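Local coordinates for 39 kDa initiator binding protein (Trichomonas vaginalis, PDB 1PP7) that recognises the initiator element of core promoters, here the ferredoxin initiator, through a winged-helix DNA-binding domain, and so probably takes part in transcription initiation, at residues Arg36-Leu41 / Ile55-Ile60; Met67-Val72 / Val85-Leu90. One frame throughout, in Å; residues are numbered along the deposited sequence.

Contact 1 (Arg36-Leu41 / Ile55-Ile60); sequences RKLHML and IGLSWI. With ZN (zinc ion), chain I.
His39 is gripped at both ring nitrogens, and the same imidazole meets Trp59 across the contact. ND1 of His39 binds the zinc ion at 2.1 Å, and water 1 is a second ligand, its oxygen 2.3 Å from the metal. On the far side of the ring NE2 hydrogen-bonds to the backbone oxygen of Thr111, which fits a histidine bound to the metal through ND1 with its proton on NE2; zinc would probably make that N-H a stronger donor. Metal and carbonyl together fix the rotation of the ring. Trp59 meets it with its benzo corner: CZ2 of Trp59 lies 3.9 Å from NE2 of His39, which sits at the edge of the indole and close to its plane. The two rings are tilted 64° apart with centroids 6.0 Å from each other, an oblique pair. Phe110 adds an edge-to-face partner for the imidazole.

The contact joins helix 34-45 to strand 57-59, an edge strand of the four-stranded antiparallel sheet in this winged-helix domain. The short segments run nearly at right angles, 77°, with their axes 9.6 Å apart, so side chains have to bridge the gap.

Leu57 does most of that. With CG anti to its backbone N (chi1 -172°), it sets CD2 against two leucines one helical turn apart: CD2 of Leu57 is 3.4 Å from CD1 of Leu41, whose side chain crosses it at about a right angle, and 3.6 Å from CD2 of Leu38, which approaches on a slant. Phe65, Val72 and Leu45 also pack on this buried residue. Just before it, Gly56 takes a positive phi as the chain leaves helix 49-55 and turns into the strand.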
# COMPACT_ATOMS: atom_id res chain seq x y z
N ARG C 36 -3.97 -5.28 -5.35
CA ARG C 36 -3.16 -6.41 -4.94
C ARG C 36 -1.73 -6.01 -4.67
O ARG C 36 -1.02 -6.70 -3.92
CB ARG C 36 -3.21 -7.54 -5.94
CG ARG C 36 -4.56 -8.22 -5.97
CD ARG C 36 -4.40 -9.54 -6.62
NE ARG C 36 -5.65 -10.21 -6.94
CZ ARG C 36 -5.65 -11.41 -7.50
NH1 ARG C 36 -4.46 -11.97 -7.77
NH2 ARG C 36 -6.80 -12.08 -7.72
N LYS C 37 -1.29 -4.91 -5.28
CA LYS C 37 0.03 -4.42 -4.93
C LYS C 37 -0.10 -3.86 -3.49
O LYS C 37 0.73 -4.17 -2.63
CB LYS C 37 0.49 -3.33 -5.89
CG LYS C 37 0.73 -3.90 -7.28
CD LYS C 37 0.85 -2.81 -8.33
CE LYS C 37 1.88 -3.20 -9.36
NZ LYS C 37 1.83 -2.35 -10.62
N LEU C 38 -1.14 -3.09 -3.20
CA LEU C 38 -1.28 -2.56 -1.84
C LEU C 38 -1.37 -3.73 -0.90
O LEU C 38 -0.72 -3.73 0.14
CB LEU C 38 -2.56 -1.73 -1.66
CG LEU C 38 -2.40 -0.30 -1.16
CD1 LEU C 38 -3.74 0.24 -0.66
CD2 LEU C 38 -1.30 -0.24 -0.10
N HIS C 39 -2.15 -4.73 -1.30
CA HIS C 39 -2.39 -5.87 -0.47
C HIS C 39 -1.15 -6.68 -0.21
O HIS C 39 -0.90 -7.10 0.94
CB HIS C 39 -3.54 -6.75 -1.02
CG HIS C 39 -4.24 -7.54 0.03
ND1 HIS C 39 -3.87 -8.84 0.37
CD2 HIS C 39 -5.19 -7.18 0.93
CE1 HIS C 39 -4.57 -9.23 1.43
NE2 HIS C 39 -5.37 -8.25 1.79
N MET C 40 -0.35 -6.94 -1.25
CA MET C 40 0.88 -7.71 -0.99
C MET C 40 1.81 -6.91 -0.09
O MET C 40 2.54 -7.48 0.65
CB MET C 40 1.65 -7.99 -2.25
CG MET C 40 0.91 -8.87 -3.19
SD MET C 40 1.84 -9.10 -4.74
CE MET C 40 0.71 -8.35 -6.05
N LEU C 41 1.77 -5.58 -0.20
CA LEU C 41 2.65 -4.72 0.56
C LEU C 41 2.29 -4.80 2.03
O LEU C 41 3.11 -5.04 2.87
CB LEU C 41 2.50 -3.28 0.09
CG LEU C 41 3.79 -2.56 -0.22
CD1 LEU C 41 3.73 -1.11 0.24
CD2 LEU C 41 4.92 -3.28 0.49
N ILE C 55 7.94 2.86 6.73
CA ILE C 55 7.04 3.19 5.64
C ILE C 55 5.69 3.70 6.15
O ILE C 55 5.23 4.81 5.80
CB ILE C 55 6.83 2.00 4.70
CG1 ILE C 55 8.17 1.53 4.16
CG2 ILE C 55 5.94 2.43 3.54
CD1 ILE C 55 8.07 0.32 3.23
N GLY C 56 5.04 2.94 6.99
CA GLY C 56 3.78 3.44 7.49
C GLY C 56 2.69 2.92 6.57
O GLY C 56 2.20 3.63 5.69
N LEU C 57 2.36 1.65 6.80
CA LEU C 57 1.34 0.91 6.08
C LEU C 57 1.10 -0.34 6.91
O LEU C 57 1.89 -1.28 6.84
CB LEU C 57 1.84 0.53 4.69
CG LEU C 57 0.78 -0.09 3.80
CD1 LEU C 57 -0.45 0.77 3.93
CD2 LEU C 57 1.28 -0.19 2.34
N SER C 58 0.03 -0.33 7.71
CA SER C 58 -0.34 -1.46 8.57
C SER C 58 -1.83 -1.59 8.94
O SER C 58 -2.57 -0.62 8.99
CB SER C 58 0.52 -1.48 9.87
OG SER C 58 0.50 -0.24 10.54
N TRP C 59 -2.27 -2.82 9.16
CA TRP C 59 -3.66 -3.04 9.55
C TRP C 59 -3.88 -2.59 11.00
O TRP C 59 -3.04 -2.81 11.89
CB TRP C 59 -4.03 -4.52 9.47
CG TRP C 59 -3.98 -5.10 8.08
CD1 TRP C 59 -3.02 -5.94 7.58
CD2 TRP C 59 -4.96 -4.93 7.04
NE1 TRP C 59 -3.35 -6.30 6.30
CE2 TRP C 59 -4.53 -5.70 5.94
CE3 TRP C 59 -6.16 -4.22 6.93
CZ2 TRP C 59 -5.24 -5.76 4.76
CZ3 TRP C 59 -6.87 -4.28 5.76
CH2 TRP C 59 -6.41 -5.04 4.68
N ILE C 60 -5.01 -1.96 11.24
CA ILE C 60 -5.32 -1.57 12.61
C ILE C 60 -6.46 -2.56 13.08
O ILE C 60 -6.74 -2.69 14.26
CB ILE C 60 -5.69 -0.06 12.69
CG1 ILE C 60 -6.94 0.24 11.87
CG2 ILE C 60 -4.52 0.78 12.11
CD1 ILE C 60 -7.16 1.71 11.69
ZN ZN I . -2.98 -10.31 -0.75
O HOH W 1 -0.93 -10.98 0.10

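Contact 2 (Met67-Val72 / Val85-Leu90); sequences MKKKNV and VNLRDL. With nucleotides of chain B; nucleotides of chain A.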
# COMPACT_ATOMS: atom_id res chain seq x y z
N MET C 67 -1.88 4.47 6.77
CA MET C 67 -0.69 4.57 5.97
C MET C 67 -0.23 6.00 5.92
O MET C 67 -0.96 6.90 6.31
CB MET C 67 -0.96 4.06 4.52
CG MET C 67 -1.71 5.03 3.59
SD MET C 67 -1.85 4.34 1.85
CE MET C 67 -3.53 4.10 1.69
N LYS C 68 1.02 6.18 5.48
CA LYS C 68 1.58 7.49 5.25
C LYS C 68 1.67 7.51 3.70
O LYS C 68 2.58 6.93 3.10
CB LYS C 68 2.96 7.59 5.91
CG LYS C 68 2.90 7.73 7.42
CD LYS C 68 4.18 8.33 7.96
CE LYS C 68 4.10 8.50 9.49
NZ LYS C 68 5.15 9.38 10.15
N LYS C 69 0.72 8.15 3.03
CA LYS C 69 0.74 8.12 1.56
C LYS C 69 2.06 8.59 0.96
O LYS C 69 2.56 8.02 0.00
CB LYS C 69 -0.42 8.93 0.99
CG LYS C 69 -1.71 8.34 1.43
CD LYS C 69 -2.86 8.92 0.71
CE LYS C 69 -3.25 10.26 1.31
NZ LYS C 69 -4.11 10.99 0.34
N LYS C 70 2.63 9.62 1.56
CA LYS C 70 3.89 10.14 1.08
C LYS C 70 4.94 9.01 0.90
O LYS C 70 5.57 8.94 -0.14
CB LYS C 70 4.37 11.23 2.05
CG LYS C 70 5.44 12.14 1.49
CD LYS C 70 5.25 13.56 2.02
CE LYS C 70 6.38 14.48 1.55
NZ LYS C 70 6.25 15.89 2.10
N ASN C 71 5.07 8.10 1.89
CA ASN C 71 6.04 6.99 1.83
C ASN C 71 5.57 5.85 0.94
O ASN C 71 6.36 5.20 0.24
CB ASN C 71 6.30 6.45 3.23
CG ASN C 71 7.19 7.41 4.09
OD1 ASN C 71 7.45 8.55 3.71
ND2 ASN C 71 7.64 6.92 5.25
N VAL C 72 4.28 5.57 0.98
CA VAL C 72 3.71 4.53 0.18
C VAL C 72 3.81 4.86 -1.31
O VAL C 72 4.06 3.97 -2.13
CB VAL C 72 2.28 4.34 0.57
CG1 VAL C 72 1.58 3.42 -0.44
CG2 VAL C 72 2.24 3.81 1.98
N VAL C 85 -5.25 9.45 -6.76
CA VAL C 85 -6.14 9.15 -7.85
C VAL C 85 -6.52 7.62 -7.82
O VAL C 85 -7.70 7.25 -8.00
CB VAL C 85 -5.48 9.57 -9.19
CG1 VAL C 85 -6.08 8.83 -10.35
CG2 VAL C 85 -5.68 11.09 -9.42
N ASN C 86 -5.53 6.74 -7.60
CA ASN C 86 -5.79 5.31 -7.53
C ASN C 86 -6.72 4.91 -6.34
O ASN C 86 -7.59 4.01 -6.51
CB ASN C 86 -4.47 4.52 -7.41
CG ASN C 86 -3.66 4.49 -8.73
OD1 ASN C 86 -4.17 4.85 -9.83
ND2 ASN C 86 -2.42 4.08 -8.61
N LEU C 87 -6.52 5.53 -5.16
CA LEU C 87 -7.38 5.22 -4.01
C LEU C 87 -8.84 5.62 -4.36
O LEU C 87 -9.80 4.81 -4.18
CB LEU C 87 -6.90 5.95 -2.73
CG LEU C 87 -5.47 5.58 -2.30
CD1 LEU C 87 -5.15 6.33 -1.10
CD2 LEU C 87 -5.32 4.15 -1.99
N ARG C 88 -8.98 6.83 -4.88
CA ARG C 88 -10.24 7.38 -5.34
C ARG C 88 -10.93 6.46 -6.36
O ARG C 88 -12.03 5.96 -6.09
CB ARG C 88 -10.01 8.80 -5.94
CG ARG C 88 -10.96 9.26 -7.11
CD ARG C 88 -11.77 10.48 -6.72
NE ARG C 88 -11.64 10.68 -5.28
CZ ARG C 88 -12.46 11.40 -4.50
NH1 ARG C 88 -13.52 12.03 -5.03
NH2 ARG C 88 -12.19 11.50 -3.18
N ASP C 89 -10.27 6.19 -7.48
CA ASP C 89 -10.89 5.38 -8.54
C ASP C 89 -11.08 3.92 -8.25
O ASP C 89 -11.88 3.27 -8.89
CB ASP C 89 -10.13 5.55 -9.86
CG ASP C 89 -9.92 7.05 -10.24
OD1 ASP C 89 -9.03 7.33 -11.10
OD2 ASP C 89 -10.64 7.94 -9.68
N LEU C 90 -10.36 3.39 -7.27
CA LEU C 90 -10.55 1.98 -6.92
C LEU C 90 -11.45 1.76 -5.70
O LEU C 90 -11.56 0.64 -5.18
CB LEU C 90 -9.18 1.27 -6.79
CG LEU C 90 -8.41 1.31 -8.14
CD1 LEU C 90 -7.12 0.61 -8.07
CD2 LEU C 90 -9.26 0.66 -9.20
P DG B 4 -9.16 12.82 -2.68
OP1 DG B 4 -10.19 12.09 -1.87
OP2 DG B 4 -8.08 12.08 -3.36
O5' DG B 4 -9.93 13.68 -3.77
C5' DG B 4 -10.76 14.76 -3.34
C4' DG B 4 -11.06 15.68 -4.49
O4' DG B 4 -9.90 16.50 -4.79
C3' DG B 4 -11.40 14.94 -5.78
O3' DG B 4 -12.47 15.65 -6.41
C2' DG B 4 -10.08 14.97 -6.55
C1' DG B 4 -9.49 16.31 -6.12
N9 DG B 4 -8.04 16.48 -6.18
C8 DG B 4 -7.04 15.69 -5.60
N7 DG B 4 -5.82 16.13 -5.85
C5 DG B 4 -6.02 17.26 -6.63
C6 DG B 4 -5.09 18.16 -7.21
O6 DG B 4 -3.86 18.15 -7.12
N1 DG B 4 -5.73 19.17 -7.96
C2 DG B 4 -7.11 19.29 -8.11
N2 DG B 4 -7.57 20.31 -8.87
N3 DG B 4 -7.98 18.45 -7.56
C4 DG B 4 -7.39 17.48 -6.85
P DA B 3 -4.87 13.93 2.69
OP1 DA B 3 -5.82 13.31 3.67
OP2 DA B 3 -3.64 13.22 2.28
O5' DA B 3 -5.68 14.24 1.36
C5' DA B 3 -7.05 14.60 1.44
C4' DA B 3 -7.55 14.93 0.05
O4' DA B 3 -6.86 16.09 -0.49
C3' DA B 3 -7.43 13.84 -1.01
O3' DA B 3 -8.61 13.99 -1.76
C2' DA B 3 -6.28 14.33 -1.87
C1' DA B 3 -6.59 15.81 -1.85
N9 DA B 3 -5.55 16.72 -2.34
C8 DA B 3 -4.17 16.65 -2.22
N7 DA B 3 -3.53 17.63 -2.82
C5 DA B 3 -4.54 18.40 -3.37
C6 DA B 3 -4.52 19.57 -4.17
N6 DA B 3 -3.39 20.20 -4.54
N1 DA B 3 -5.72 20.08 -4.58
C2 DA B 3 -6.85 19.44 -4.20
N3 DA B 3 -7.00 18.34 -3.45
C4 DA B 3 -5.79 17.86 -3.07
P DT A 7 0.23 3.25 -11.86
OP1 DT A 7 1.45 2.40 -12.11
OP2 DT A 7 -0.21 3.55 -10.46
O5' DT A 7 0.46 4.65 -12.56
C5' DT A 7 1.25 4.71 -13.74
C4' DT A 7 1.43 6.14 -14.17
O4' DT A 7 0.27 6.60 -14.90
C3' DT A 7 1.68 7.14 -13.04
O3' DT A 7 2.91 7.82 -13.29
C2' DT A 7 0.49 8.07 -13.13
C1' DT A 7 0.06 7.94 -14.58
N1 DT A 7 -1.35 8.25 -14.86
C2 DT A 7 -1.60 9.07 -15.93
O2 DT A 7 -0.69 9.54 -16.61
N3 DT A 7 -2.94 9.35 -16.17
C4 DT A 7 -4.03 8.88 -15.43
O4 DT A 7 -5.20 9.21 -15.75
C5 DT A 7 -3.68 8.01 -14.29
C7 DT A 7 -4.77 7.45 -13.44
C6 DT A 7 -2.38 7.76 -14.07
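Leu87 supplies the apolar part of this contact, its CD1 meeting two residues of 67-72. The methyl ends of Met67 and Leu87 reach tip to tip, with CE of Met67 3.9 Å from CD1 of Leu87. Met67 starts with CG between its backbone N and carbonyl carbon (chi1 78°), then bends at SD to bring CE round. Lys69 joins in with its aliphatic stem, CD standing 3.9 Å from CD1 of Leu87, while Trp105 and Phe34 also pack on the leucine.

Met67 ends strand 65-67, Lys69 begins helix 69-76 and Leu87 sits on helix 80-89; the two helices form the helix-turn-helix of the winged-helix domain. The second sits as a recognition helix does: CG1 of Val85 touches the thymine methyl, C7 of DT7 of chain A, at 3.6 Å.

The polar contacts go to the DNA backbone. Asn86 ND2 donates to OP2 of DT7 of chain A at 2.9 Å, a fairly straight bond of 156°. Beyond its bend at CD, Lys69 sends NZ to OP2 of DA3 of chain B at 3.0 Å, a weak bond, and hydrogen-bonds to OD1 of Asn84 as well. O5' of DG4 of chain B lies over one face of the Arg88 guanidinium, off toward its rim.

How the contacts relate
Contacts 1 and 2 follow one another along the chain, and their centres lie 11 Å apart. They meet where strand 57-59 pairs with strand 65-67: the backbone N of Lys68 probably hydrogen-bonds to O of Gly56 at 2.8 Å, and CD1 of Leu57 packs on CB of Met67 at 3.4 Å. A weak bond from ND2 of Asn71 to O of Ile55 adds to the seam. Contact 1 carries the zinc at His39, whose side chain is about 11 Å from that of Leu87; contact 2 faces the DNA directly, against about 5 Å from contact 1 to its nearest nucleic-acid atom. One hydrophobic core thus runs from the metal-bearing helix toward helix 80-89.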